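Local coordinates for single-stranded DNA-binding protein DdrB (Deinococcus radiodurans, PDB 4NOE) that binds single-stranded DNA and, as a DNA damage response protein, probably assists the accurate annealing of complementary strands, at residues 106-111 and 127-132; 6-11 and 29-34; 100-105 and 134-139. All coordinates share one frame; numbering follows the deposited sequence.

Interaction 1. Residues 106-111 and 127-132; sequences KYSRGA and IEYVSL. With nucleotides of chain F.
Strands 104-110 and 128-135 run antiparallel here and form part of the DNA-binding surface: Arg-109 and Val-130 make a hydrogen-bonded pair, flanked by the non-hydrogen-bonded pairs Ser-108 with Ser-131 and Gly-110 with Tyr-129. Val-130 N gives a short bond to Arg-109 O (2.7 Å), and Arg-109 N returns one to Val-130 O in the plane of that carbonyl. Leu-132 N to Tyr-107 O and Ala-111 N to Glu-128 O (2.8 Å each) continue the pairing at the two ends.

The Arg-109 and Val-130 side chains lie side by side on one face. The branched valine sets CB over the centre of the guanidinium, 4.0 Å above its plane, with CG1 3.6 Å from Arg-109 NH2; NH1 forms a salt bridge with Asp-115 and NE a hydrogen bond with Tyr-86.

The face of Ser-108 and Ser-131 receives the DNA. Tyr-129, a flat aromatic suited to stacking on a base, has DT26 N1 of chain F over its ring centre, 3.6 Å above the plane, while Ile-127 CG2 packs on the opposite face towards the rim. A chi1 of 68° places Ser-108 OG between the backbone N and carbonyl carbon, and the hydroxyl donates a hydrogen bond to DT26 O2 of chain F (2.5 Å in the model). Arg-89 also bonds this hydroxyl. The extended Lys-106 carries NZ to within 2.9 Å of DT26 N3 of chain F; its salt bridge is to Glu-121, which also binds Ser-131 OG. Gly-110 suits its place because a CB would run into DC28 O3' of chain F. A base stacked on an aromatic side chain, with a side-chain hydroxyl bonded to the base, is a familiar arrangement on beta-sheet surfaces that bind single-stranded DNA.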
loop_
_atom_site.group_PDB
_atom_site.type_symbol
_atom_site.label_atom_id
_atom_site.label_comp_id
_atom_site.label_asym_id
_atom_site.label_seq_id
_atom_site.Cartn_x
_atom_site.Cartn_y
_atom_site.Cartn_z
ATOM N N LYS E 106 -6.785 -15.883 -26.257
ATOM C CA LYS E 106 -6.640 -14.641 -25.515
ATOM C C LYS E 106 -5.623 -13.744 -26.206
ATOM O O LYS E 106 -4.596 -14.214 -26.692
ATOM C CB LYS E 106 -6.207 -14.935 -24.070
ATOM C CG LYS E 106 -6.152 -13.704 -23.183
ATOM C CD LYS E 106 -5.987 -14.031 -21.691
ATOM C CE LYS E 106 -6.009 -12.717 -20.900
ATOM N NZ LYS E 106 -5.786 -12.820 -19.425
ATOM N N TYR E 107 -5.936 -12.455 -26.267
ATOM C CA TYR E 107 -5.015 -11.455 -26.772
ATOM C C TYR E 107 -4.580 -10.605 -25.598
ATOM O O TYR E 107 -5.402 -9.898 -24.985
ATOM C CB TYR E 107 -5.683 -10.599 -27.862
ATOM C CG TYR E 107 -5.845 -11.367 -29.149
ATOM C CD1 TYR E 107 -6.891 -12.276 -29.316
ATOM C CD2 TYR E 107 -4.938 -11.213 -30.186
ATOM C CE1 TYR E 107 -7.032 -12.990 -30.490
ATOM C CE2 TYR E 107 -5.075 -11.928 -31.372
ATOM C CZ TYR E 107 -6.114 -12.815 -31.511
ATOM O OH TYR E 107 -6.248 -13.521 -32.684
ATOM N N SER E 108 -3.291 -10.691 -25.276
ATOM C CA SER E 108 -2.724 -9.980 -24.129
ATOM C C SER E 108 -1.250 -9.661 -24.335
ATOM O O SER E 108 -0.565 -10.311 -25.137
ATOM C CB SER E 108 -2.871 -10.821 -22.855
ATOM O OG SER E 108 -2.042 -11.978 -22.924
ATOM N N ARG E 109 -0.762 -8.682 -23.580
ATOM C CA ARG E 109 0.644 -8.290 -23.600
ATOM C C ARG E 109 1.170 -8.174 -22.174
ATOM O O ARG E 109 0.396 -8.105 -21.201
ATOM C CB ARG E 109 0.794 -6.931 -24.282
ATOM C CG ARG E 109 0.047 -5.818 -23.544
ATOM C CD ARG E 109 0.081 -4.477 -24.293
ATOM N NE ARG E 109 -0.786 -3.476 -23.648
ATOM C CZ ARG E 109 -0.431 -2.752 -22.586
ATOM N NH1 ARG E 109 0.768 -2.907 -22.024
ATOM N NH2 ARG E 109 -1.276 -1.882 -22.073
ATOM N N GLY E 110 2.491 -8.147 -22.043
ATOM C CA GLY E 110 3.097 -7.915 -20.750
ATOM C C GLY E 110 2.845 -6.485 -20.311
ATOM O O GLY E 110 2.780 -5.573 -21.142
ATOM N N ALA E 111 2.686 -6.282 -19.008
ATOM C CA ALA E 111 2.481 -4.940 -18.471
ATOM C C ALA E 111 3.726 -4.103 -18.721
ATOM O O ALA E 111 4.846 -4.621 -18.698
ATOM C CB ALA E 111 2.185 -5.003 -16.986
ATOM N N ILE E 127 5.049 -12.324 -13.470
ATOM C CA ILE E 127 4.695 -11.615 -14.695
ATOM C C ILE E 127 3.307 -10.988 -14.563
ATOM O O ILE E 127 2.417 -11.583 -13.965
ATOM C CB ILE E 127 4.752 -12.550 -15.920
ATOM C CG1 ILE E 127 6.153 -13.156 -16.039
ATOM C CG2 ILE E 127 4.367 -11.794 -17.199
ATOM C CD1 ILE E 127 6.392 -13.925 -17.336
ATOM N N GLU E 128 3.138 -9.776 -15.087
ATOM C CA GLU E 128 1.820 -9.162 -15.171
ATOM C C GLU E 128 1.372 -8.984 -16.626
ATOM O O GLU E 128 2.136 -8.497 -17.457
ATOM C CB GLU E 128 1.831 -7.813 -14.463
ATOM C CG GLU E 128 2.286 -7.873 -13.011
ATOM C CD GLU E 128 2.274 -6.507 -12.372
ATOM O OE1 GLU E 128 2.984 -5.616 -12.884
ATOM O OE2 GLU E 128 1.547 -6.318 -11.372
ATOM N N TYR E 129 0.135 -9.375 -16.922
ATOM C CA TYR E 129 -0.409 -9.296 -18.269
ATOM C C TYR E 129 -1.508 -8.247 -18.338
ATOM O O TYR E 129 -2.158 -7.937 -17.334
ATOM C CB TYR E 129 -0.986 -10.650 -18.710
ATOM C CG TYR E 129 0.051 -11.710 -18.931
ATOM C CD1 TYR E 129 0.734 -11.799 -20.137
ATOM C CD2 TYR E 129 0.366 -12.611 -17.931
ATOM C CE1 TYR E 129 1.703 -12.777 -20.343
ATOM C CE2 TYR E 129 1.334 -13.585 -18.121
ATOM C CZ TYR E 129 1.997 -13.655 -19.327
ATOM O OH TYR E 129 2.950 -14.620 -19.514
ATOM N N VAL E 130 -1.718 -7.700 -19.526
ATOM C CA VAL E 130 -2.772 -6.724 -19.724
ATOM C C VAL E 130 -3.590 -7.276 -20.864
ATOM O O VAL E 130 -3.021 -7.626 -21.900
ATOM C CB VAL E 130 -2.197 -5.354 -20.111
ATOM C CG1 VAL E 130 -3.320 -4.373 -20.436
ATOM C CG2 VAL E 130 -1.300 -4.793 -18.989
ATOM N N SER E 131 -4.905 -7.372 -20.682
ATOM C CA SER E 131 -5.762 -8.042 -21.663
ATOM C C SER E 131 -6.446 -7.110 -22.648
ATOM O O SER E 131 -6.999 -6.071 -22.267
ATOM C CB SER E 131 -6.851 -8.860 -20.957
ATOM O OG SER E 131 -6.288 -9.737 -20.003
ATOM N N LEU E 132 -6.456 -7.506 -23.916
ATOM C CA LEU E 132 -7.250 -6.793 -24.913
ATOM C C LEU E 132 -8.589 -7.493 -25.124
ATOM O O LEU E 132 -9.655 -6.850 -25.142
ATOM C CB LEU E 132 -6.502 -6.725 -26.247
ATOM C CG LEU E 132 -7.322 -6.141 -27.407
ATOM C CD1 LEU E 132 -7.689 -4.676 -27.173
ATOM C CD2 LEU E 132 -6.562 -6.288 -28.719
ATOM P P DT F 26 -1.111 -20.427 -18.189
ATOM O OP1 DT F 26 -0.772 -21.720 -18.670
ATOM O OP2 DT F 26 -0.499 -19.942 -17.004
ATOM O "O5'" DT F 26 -0.864 -19.320 -19.291
ATOM C "C5'" DT F 26 -1.037 -19.533 -20.689
ATOM C "C4'" DT F 26 -0.777 -18.261 -21.459
ATOM O "O4'" DT F 26 -1.634 -17.204 -20.979
ATOM C "C3'" DT F 26 0.648 -17.731 -21.357
ATOM O "O3'" DT F 26 1.114 -17.208 -22.592
ATOM C "C2'" DT F 26 0.505 -16.557 -20.415
ATOM C "C1'" DT F 26 -0.877 -16.048 -20.763
ATOM N N1 DT F 26 -1.561 -15.275 -19.729
ATOM C C2 DT F 26 -2.342 -14.197 -20.070
ATOM O O2 DT F 26 -2.456 -13.794 -21.205
ATOM N N3 DT F 26 -2.995 -13.614 -19.022
ATOM C C4 DT F 26 -2.934 -13.980 -17.697
ATOM O O4 DT F 26 -3.578 -13.372 -16.867
ATOM C C5 DT F 26 -2.122 -15.135 -17.417
ATOM C C7 DT F 26 -2.021 -15.624 -16.010
ATOM C C6 DT F 26 -1.484 -15.715 -18.431
ATOM P P DC F 28 5.378 -13.207 -23.808
ATOM O OP1 DC F 28 4.498 -12.373 -24.568
ATOM O OP2 DC F 28 6.540 -13.703 -24.463
ATOM O "O5'" DC F 28 5.868 -12.438 -22.514
ATOM C "C5'" DC F 28 5.046 -11.512 -21.836
ATOM C "C4'" DC F 28 5.889 -10.634 -20.950
ATOM O "O4'" DC F 28 6.608 -11.447 -20.015
ATOM C "C3'" DC F 28 6.943 -9.832 -21.687
ATOM O "O3'" DC F 28 6.311 -8.607 -21.990
ATOM C "C2'" DC F 28 8.050 -9.696 -20.660
ATOM C "C1'" DC F 28 7.870 -10.895 -19.734
ATOM N N1 DC F 28 8.854 -11.978 -19.862
ATOM C C2 DC F 28 9.487 -12.462 -18.713
ATOM O O2 DC F 28 9.248 -11.927 -17.629
ATOM N N3 DC F 28 10.356 -13.487 -18.821
ATOM C C4 DC F 28 10.582 -14.044 -20.009
ATOM N N4 DC F 28 11.449 -15.050 -20.068
ATOM C C5 DC F 28 9.933 -13.588 -21.190
ATOM C C6 DC F 28 9.080 -12.568 -21.070
ATOM P P DG F 27 1.641 -18.092 -23.747
ATOM O OP1 DG F 27 1.264 -17.493 -24.966
ATOM O OP2 DG F 27 1.343 -19.453 -23.483
ATOM O "O5'" DG F 27 3.169 -17.731 -23.889
ATOM C "C5'" DG F 27 4.133 -17.806 -22.860
ATOM C "C4'" DG F 27 4.160 -16.540 -22.044
ATOM O "O4'" DG F 27 4.543 -16.950 -20.722
ATOM C "C3'" DG F 27 5.157 -15.455 -22.446
ATOM O "O3'" DG F 27 4.562 -14.416 -23.225
ATOM C "C2'" DG F 27 5.539 -14.873 -21.106
ATOM C "C1'" DG F 27 5.543 -16.106 -20.222
ATOM N N9 DG F 27 6.804 -16.811 -20.321
ATOM C C8 DG F 27 7.560 -16.959 -21.456
ATOM N N7 DG F 27 8.683 -17.583 -21.244
ATOM C C5 DG F 27 8.682 -17.831 -19.881
ATOM C C6 DG F 27 9.631 -18.484 -19.076
ATOM O O6 DG F 27 10.704 -18.986 -19.411
ATOM N N1 DG F 27 9.220 -18.549 -17.755
ATOM C C2 DG F 27 8.054 -18.029 -17.264
ATOM N N2 DG F 27 7.853 -18.178 -15.946
ATOM N N3 DG F 27 7.153 -17.421 -18.006
ATOM C C4 DG F 27 7.528 -17.360 -19.298
#

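Interaction 2. Residues 6-11 and 29-34; sequences LQIEFI and LDVQRH
Gln-32, Ile-8 and Phe-10 carry most of this contact, in which helix 28-37 packs against one side of strand 6-11. Ile-8 and Phe-10, two residues apart on the strand, both direct their CB towards the helix. In Ile-8, CG1 is anti to the backbone N (chi1 165°), and the extended branch brings CD1 to 3.6 Å from Gln-32 CG. The two side chains cross at about a right angle, and the isoleucine touches the glutamine at its methylene CG, a residue whose methylenes can join an apolar layer. Ile-8 CG2, the other branch, faces Val-31 CG1 at 4.3 Å.

Phe-10 presents CZ to the helix: Gln-32 CA lies at the ring edge, near its plane, and Val-31 CG1 is 4.3 Å from CZ. Ile-8 CG1 sits 3.9 Å above one ring face, towards the rim, linking the two strand residues into one apolar surface. The strand and helix axes come within 10.5 Å, a separation filled by side chains of both segments, Phe-10 among them.

Strand 17-22 pairs antiparallel with 6-11, and Tyr-35 of the same helix also meets the Phe-10 ring. Residues 6-9 pair with a strand of a second subunit, extending the sheet across the interface.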
loop_
_atom_site.group_PDB
_atom_site.type_symbol
_atom_site.label_atom_id
_atom_site.label_comp_id
_atom_site.label_asym_id
_atom_site.label_seq_id
_atom_site.Cartn_x
_atom_site.Cartn_y
_atom_site.Cartn_z
ATOM N N LEU E 6 -28.056 8.388 -34.203
ATOM C CA LEU E 6 -27.246 8.114 -33.021
ATOM C C LEU E 6 -26.003 8.985 -33.098
ATOM O O LEU E 6 -25.699 9.540 -34.157
ATOM C CB LEU E 6 -26.836 6.636 -32.959
ATOM C CG LEU E 6 -27.799 5.520 -32.533
ATOM C CD1 LEU E 6 -29.052 5.485 -33.365
ATOM C CD2 LEU E 6 -27.110 4.180 -32.640
ATOM N N GLN E 7 -25.305 9.109 -31.972
ATOM C CA GLN E 7 -23.983 9.707 -31.932
ATOM C C GLN E 7 -23.027 8.699 -31.318
ATOM O O GLN E 7 -23.389 7.949 -30.413
ATOM C CB GLN E 7 -23.975 10.983 -31.085
ATOM C CG GLN E 7 -24.724 12.161 -31.688
ATOM C CD GLN E 7 -24.625 13.391 -30.800
ATOM O OE1 GLN E 7 -25.223 13.445 -29.723
ATOM N NE2 GLN E 7 -23.846 14.378 -31.239
ATOM N N ILE E 8 -21.810 8.656 -31.822
ATOM C CA ILE E 8 -20.828 7.777 -31.219
ATOM C C ILE E 8 -19.595 8.598 -30.902
ATOM O O ILE E 8 -19.173 9.432 -31.705
ATOM C CB ILE E 8 -20.537 6.518 -32.084
ATOM C CG1 ILE E 8 -19.257 5.825 -31.625
ATOM C CG2 ILE E 8 -20.432 6.857 -33.563
ATOM C CD1 ILE E 8 -18.997 4.515 -32.368
ATOM N N GLU E 9 -19.057 8.401 -29.702
ATOM C CA GLU E 9 -17.885 9.142 -29.271
ATOM C C GLU E 9 -16.651 8.300 -29.489
ATOM O O GLU E 9 -16.572 7.158 -29.024
ATOM C CB GLU E 9 -17.995 9.530 -27.785
ATOM N N PHE E 10 -15.688 8.862 -30.207
ATOM C CA PHE E 10 -14.431 8.179 -30.457
ATOM C C PHE E 10 -13.298 8.899 -29.753
ATOM O O PHE E 10 -13.391 10.092 -29.442
ATOM C CB PHE E 10 -14.087 8.179 -31.949
ATOM C CG PHE E 10 -14.968 7.302 -32.797
ATOM C CD1 PHE E 10 -14.787 5.926 -32.819
ATOM C CD2 PHE E 10 -15.939 7.860 -33.612
ATOM C CE1 PHE E 10 -15.574 5.123 -33.614
ATOM C CE2 PHE E 10 -16.724 7.064 -34.420
ATOM C CZ PHE E 10 -16.543 5.689 -34.420
ATOM N N ILE E 11 -12.226 8.156 -29.522
ATOM C CA ILE E 11 -10.940 8.727 -29.212
ATOM C C ILE E 11 -10.117 8.478 -30.472
ATOM O O ILE E 11 -9.948 7.331 -30.892
ATOM C CB ILE E 11 -10.282 8.015 -28.032
ATOM C CG1 ILE E 11 -11.128 8.171 -26.766
ATOM C CG2 ILE E 11 -8.881 8.576 -27.801
ATOM C CD1 ILE E 11 -11.262 9.620 -26.285
ATOM N N LEU E 29 -22.300 -0.312 -36.856
ATOM C CA LEU E 29 -21.081 -1.115 -36.983
ATOM C C LEU E 29 -20.216 -0.697 -38.182
ATOM O O LEU E 29 -18.986 -0.770 -38.124
ATOM C CB LEU E 29 -21.421 -2.613 -37.037
ATOM C CG LEU E 29 -21.259 -3.428 -35.746
ATOM C CD1 LEU E 29 -21.673 -2.643 -34.510
ATOM C CD2 LEU E 29 -22.053 -4.716 -35.831
ATOM N N ASP E 30 -20.849 -0.231 -39.254
ATOM C CA ASP E 30 -20.090 0.231 -40.415
ATOM C C ASP E 30 -19.325 1.531 -40.136
ATOM O O ASP E 30 -18.182 1.692 -40.563
ATOM C CB ASP E 30 -20.997 0.372 -41.639
ATOM C CG ASP E 30 -21.475 -0.973 -42.162
ATOM O OD1 ASP E 30 -20.763 -1.985 -41.943
ATOM O OD2 ASP E 30 -22.558 -1.019 -42.785
ATOM N N VAL E 31 -19.954 2.449 -39.410
ATOM C CA VAL E 31 -19.263 3.643 -38.951
ATOM C C VAL E 31 -18.081 3.250 -38.067
ATOM O O VAL E 31 -16.979 3.779 -38.231
ATOM C CB VAL E 31 -20.226 4.579 -38.201
ATOM C CG1 VAL E 31 -19.477 5.744 -37.577
ATOM C CG2 VAL E 31 -21.319 5.067 -39.167
ATOM N N GLN E 32 -18.300 2.301 -37.154
ATOM C CA GLN E 32 -17.213 1.830 -36.286
ATOM C C GLN E 32 -16.059 1.248 -37.086
ATOM O O GLN E 32 -14.896 1.539 -36.801
ATOM C CB GLN E 32 -17.709 0.800 -35.269
ATOM C CG GLN E 32 -18.141 1.395 -33.940
ATOM C CD GLN E 32 -18.691 0.338 -33.007
ATOM O OE1 GLN E 32 -17.941 -0.463 -32.440
ATOM N NE2 GLN E 32 -20.008 0.315 -32.858
ATOM N N ARG E 33 -16.378 0.446 -38.101
ATOM C CA ARG E 33 -15.338 -0.105 -38.965
ATOM C C ARG E 33 -14.587 1.010 -39.680
ATOM O O ARG E 33 -13.364 0.945 -39.841
ATOM C CB ARG E 33 -15.935 -1.050 -40.013
ATOM C CG ARG E 33 -16.559 -2.297 -39.435
ATOM C CD ARG E 33 -17.076 -3.202 -40.535
ATOM N NE ARG E 33 -17.145 -4.576 -40.059
ATOM C CZ ARG E 33 -18.261 -5.165 -39.658
ATOM N NH1 ARG E 33 -19.408 -4.499 -39.701
ATOM N NH2 ARG E 33 -18.233 -6.422 -39.234
ATOM N N HIS E 34 -15.322 2.030 -40.118
ATOM C CA HIS E 34 -14.706 3.085 -40.915
ATOM C C HIS E 34 -13.654 3.848 -40.116
ATOM O O HIS E 34 -12.511 3.963 -40.550
ATOM C CB HIS E 34 -15.757 4.041 -41.480
ATOM C CG HIS E 34 -15.179 5.268 -42.115
ATOM N ND1 HIS E 34 -14.836 5.328 -43.449
ATOM C CD2 HIS E 34 -14.882 6.483 -41.594
ATOM C CE1 HIS E 34 -14.359 6.528 -43.725
ATOM N NE2 HIS E 34 -14.376 7.250 -42.618
#

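Interaction 3. Residues 100-105 and 134-139; sequences KLPAAI and IFRGGK. With nucleotides of chain F.
Pro-102 and Arg-136 cross obliquely, the ring's CG resting 3.8 Å from Arg-136 CD. The rigid proline offers a compact apolar surface to the aliphatic part of the arginine. CG of the arginine is anti to the backbone N (chi1 170°), and a bend at chi3 (68°) turns NE out of the extended line; Ile-134 CD1 lies 3.5 Å above one face of the guanidinium, towards the rim. At the edge of the group, in plane, is DT25 O4 of chain F, which receives a weak hydrogen bond from Arg-136 NH1 (3.3 Å). Long and flexible, arginine can combine this apolar packing with a polar reach to the base.

Ala-104 meets two neighbours with its lone methyl: CB is 3.8 Å from Ile-134 CD1 and also touches Arg-136 CB, a position where a small side chain suits the close approach. On the other face, Ile-105 and Phe-135 form an antiparallel hydrogen-bonded pair, their CB atoms 4.1 Å apart. Phe-135 N gives a nearly straight bond to Ile-105 O (2.7 Å, 173° at the hydrogen), and Ile-105 N returns one to Phe-135 O. Ile-105 O also lies at the edge of the phenylalanine ring, in its plane.

Beyond the pair, Phe-135 joins an aromatic group with Phe-52, Phe-60 and Trp-62. Strand 84-91 borders Ile-105, and strand 50-52 pairs with Ile-134 on the remaining side.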
loop_
_atom_site.group_PDB
_atom_site.type_symbol
_atom_site.label_atom_id
_atom_site.label_comp_id
_atom_site.label_asym_id
_atom_site.label_seq_id
_atom_site.Cartn_x
_atom_site.Cartn_y
_atom_site.Cartn_z
ATOM N N LYS E 100 -12.515 -27.106 -14.389
ATOM C CA LYS E 100 -13.085 -27.069 -15.727
ATOM C C LYS E 100 -12.857 -25.703 -16.363
ATOM O O LYS E 100 -13.234 -24.680 -15.791
ATOM C CB LYS E 100 -14.582 -27.374 -15.672
ATOM N N LEU E 101 -12.244 -25.689 -17.545
ATOM C CA LEU E 101 -11.984 -24.444 -18.272
ATOM C C LEU E 101 -12.162 -24.661 -19.774
ATOM O O LEU E 101 -11.498 -25.517 -20.364
ATOM C CB LEU E 101 -10.565 -23.929 -17.990
ATOM C CG LEU E 101 -10.200 -23.462 -16.572
ATOM C CD1 LEU E 101 -8.692 -23.322 -16.428
ATOM C CD2 LEU E 101 -10.884 -22.145 -16.226
ATOM N N PRO E 102 -13.063 -23.885 -20.397
ATOM C CA PRO E 102 -13.311 -23.974 -21.837
ATOM C C PRO E 102 -12.058 -23.588 -22.585
ATOM O O PRO E 102 -11.225 -22.895 -22.020
ATOM C CB PRO E 102 -14.377 -22.896 -22.067
ATOM C CG PRO E 102 -14.197 -21.936 -20.944
ATOM C CD PRO E 102 -13.841 -22.803 -19.772
ATOM N N ALA E 103 -11.919 -24.015 -23.830
ATOM C CA ALA E 103 -10.837 -23.522 -24.667
ATOM C C ALA E 103 -11.011 -22.016 -24.845
ATOM O O ALA E 103 -12.127 -21.503 -24.790
ATOM C CB ALA E 103 -10.859 -24.214 -26.002
ATOM N N ALA E 104 -9.914 -21.298 -25.041
ATOM C CA ALA E 104 -10.018 -19.859 -25.244
ATOM C C ALA E 104 -8.863 -19.346 -26.084
ATOM O O ALA E 104 -7.799 -19.979 -26.156
ATOM C CB ALA E 104 -10.094 -19.124 -23.901
ATOM N N ILE E 105 -9.088 -18.215 -26.742
ATOM C CA ILE E 105 -8.035 -17.539 -27.481
ATOM C C ILE E 105 -7.929 -16.171 -26.860
ATOM O O ILE E 105 -8.883 -15.387 -26.902
ATOM C CB ILE E 105 -8.375 -17.396 -28.962
ATOM C CG1 ILE E 105 -8.833 -18.738 -29.534
ATOM C CG2 ILE E 105 -7.160 -16.885 -29.730
ATOM C CD1 ILE E 105 -7.741 -19.780 -29.526
ATOM N N ILE E 134 -10.683 -11.722 -25.171
ATOM C CA ILE E 134 -10.644 -13.172 -25.062
ATOM C C ILE E 134 -11.801 -13.809 -25.819
ATOM O O ILE E 134 -12.965 -13.449 -25.622
ATOM C CB ILE E 134 -10.602 -13.652 -23.596
ATOM C CG1 ILE E 134 -10.736 -15.173 -23.529
ATOM C CG2 ILE E 134 -11.693 -12.998 -22.774
ATOM C CD1 ILE E 134 -10.224 -15.758 -22.220
ATOM N N PHE E 135 -11.477 -14.737 -26.711
ATOM C CA PHE E 135 -12.513 -15.403 -27.478
ATOM C C PHE E 135 -12.797 -16.731 -26.786
ATOM O O PHE E 135 -11.894 -17.567 -26.592
ATOM C CB PHE E 135 -12.084 -15.558 -28.941
ATOM C CG PHE E 135 -11.881 -14.231 -29.650
ATOM C CD1 PHE E 135 -10.735 -13.476 -29.432
ATOM C CD2 PHE E 135 -12.843 -13.734 -30.518
ATOM C CE1 PHE E 135 -10.550 -12.255 -30.064
ATOM C CE2 PHE E 135 -12.662 -12.515 -31.158
ATOM C CZ PHE E 135 -11.509 -11.774 -30.926
ATOM N N ARG E 136 -14.046 -16.907 -26.375
ATOM C CA ARG E 136 -14.382 -17.986 -25.459
ATOM C C ARG E 136 -15.885 -18.226 -25.366
ATOM O O ARG E 136 -16.649 -17.328 -25.002
ATOM C CB ARG E 136 -13.821 -17.671 -24.075
ATOM C CG ARG E 136 -14.297 -18.602 -22.972
ATOM C CD ARG E 136 -13.594 -18.266 -21.673
ATOM N NE ARG E 136 -13.987 -16.960 -21.148
ATOM C CZ ARG E 136 -13.350 -16.331 -20.167
ATOM N NH1 ARG E 136 -12.270 -16.873 -19.616
ATOM N NH2 ARG E 136 -13.777 -15.148 -19.751
ATOM N N GLY E 137 -16.297 -19.446 -25.699
ATOM C CA GLY E 137 -17.677 -19.859 -25.534
ATOM C C GLY E 137 -18.645 -19.100 -26.417
ATOM O O GLY E 137 -18.315 -18.768 -27.559
ATOM N N GLY E 138 -19.840 -18.841 -25.884
ATOM C CA GLY E 138 -20.886 -18.121 -26.595
ATOM C C GLY E 138 -21.230 -18.738 -27.937
ATOM O O GLY E 138 -20.782 -19.841 -28.257
ATOM N N LYS E 139 -22.028 -18.027 -28.727
ATOM C CA LYS E 139 -22.300 -18.446 -30.098
ATOM C C LYS E 139 -21.975 -17.312 -31.060
ATOM O O LYS E 139 -22.085 -16.134 -30.706
ATOM C CB LYS E 139 -23.753 -18.895 -30.268
ATOM P P DT F 25 -5.648 -16.789 -14.184
ATOM O OP1 DT F 25 -4.540 -16.625 -13.272
ATOM O OP2 DT F 25 -6.269 -15.674 -14.873
ATOM O "O5'" DT F 25 -5.132 -17.780 -15.301
ATOM C "C5'" DT F 25 -4.132 -18.757 -15.046
ATOM C "C4'" DT F 25 -4.075 -19.732 -16.198
ATOM O "O4'" DT F 25 -5.410 -19.985 -16.687
ATOM C "C3'" DT F 25 -3.265 -19.273 -17.415
ATOM O "O3'" DT F 25 -2.609 -20.406 -17.969
ATOM C "C2'" DT F 25 -4.345 -18.884 -18.405
ATOM C "C1'" DT F 25 -5.353 -19.953 -18.086
ATOM N N1 DT F 25 -6.718 -19.841 -18.611
ATOM C C2 DT F 25 -7.499 -18.769 -18.272
ATOM O O2 DT F 25 -7.113 -17.874 -17.554
ATOM N N3 DT F 25 -8.759 -18.787 -18.806
ATOM C C4 DT F 25 -9.304 -19.752 -19.631
ATOM O O4 DT F 25 -10.455 -19.631 -20.036
ATOM C C5 DT F 25 -8.423 -20.854 -19.945
ATOM C C7 DT F 25 -8.909 -21.950 -20.835
ATOM C C6 DT F 25 -7.194 -20.840 -19.426
#

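How the interactions relate
From the N terminus, interaction 2 closes first, bringing helix 28-37 back to strand 6-11 after strand 17-22. Interactions 1 and 3 follow in series with it. Residues 100-105 and 134-139 close the wider loop, and interaction 1 is nested inside, because 106-111 and 127-132 both lie between them; both contacts join strands 104-110 and 128-135. Their centres lie about 17 Å apart, and they touch where Tyr-107 CE1 packs 3.6 Å from Phe-135 CE1. Together they follow one strand pair beside successive nucleotides of chain F. Interaction 2, its centre 26 to 27 Å from the others, lies on the opposite side of the chain's centre, where the small two-stranded sheet meets a second subunit.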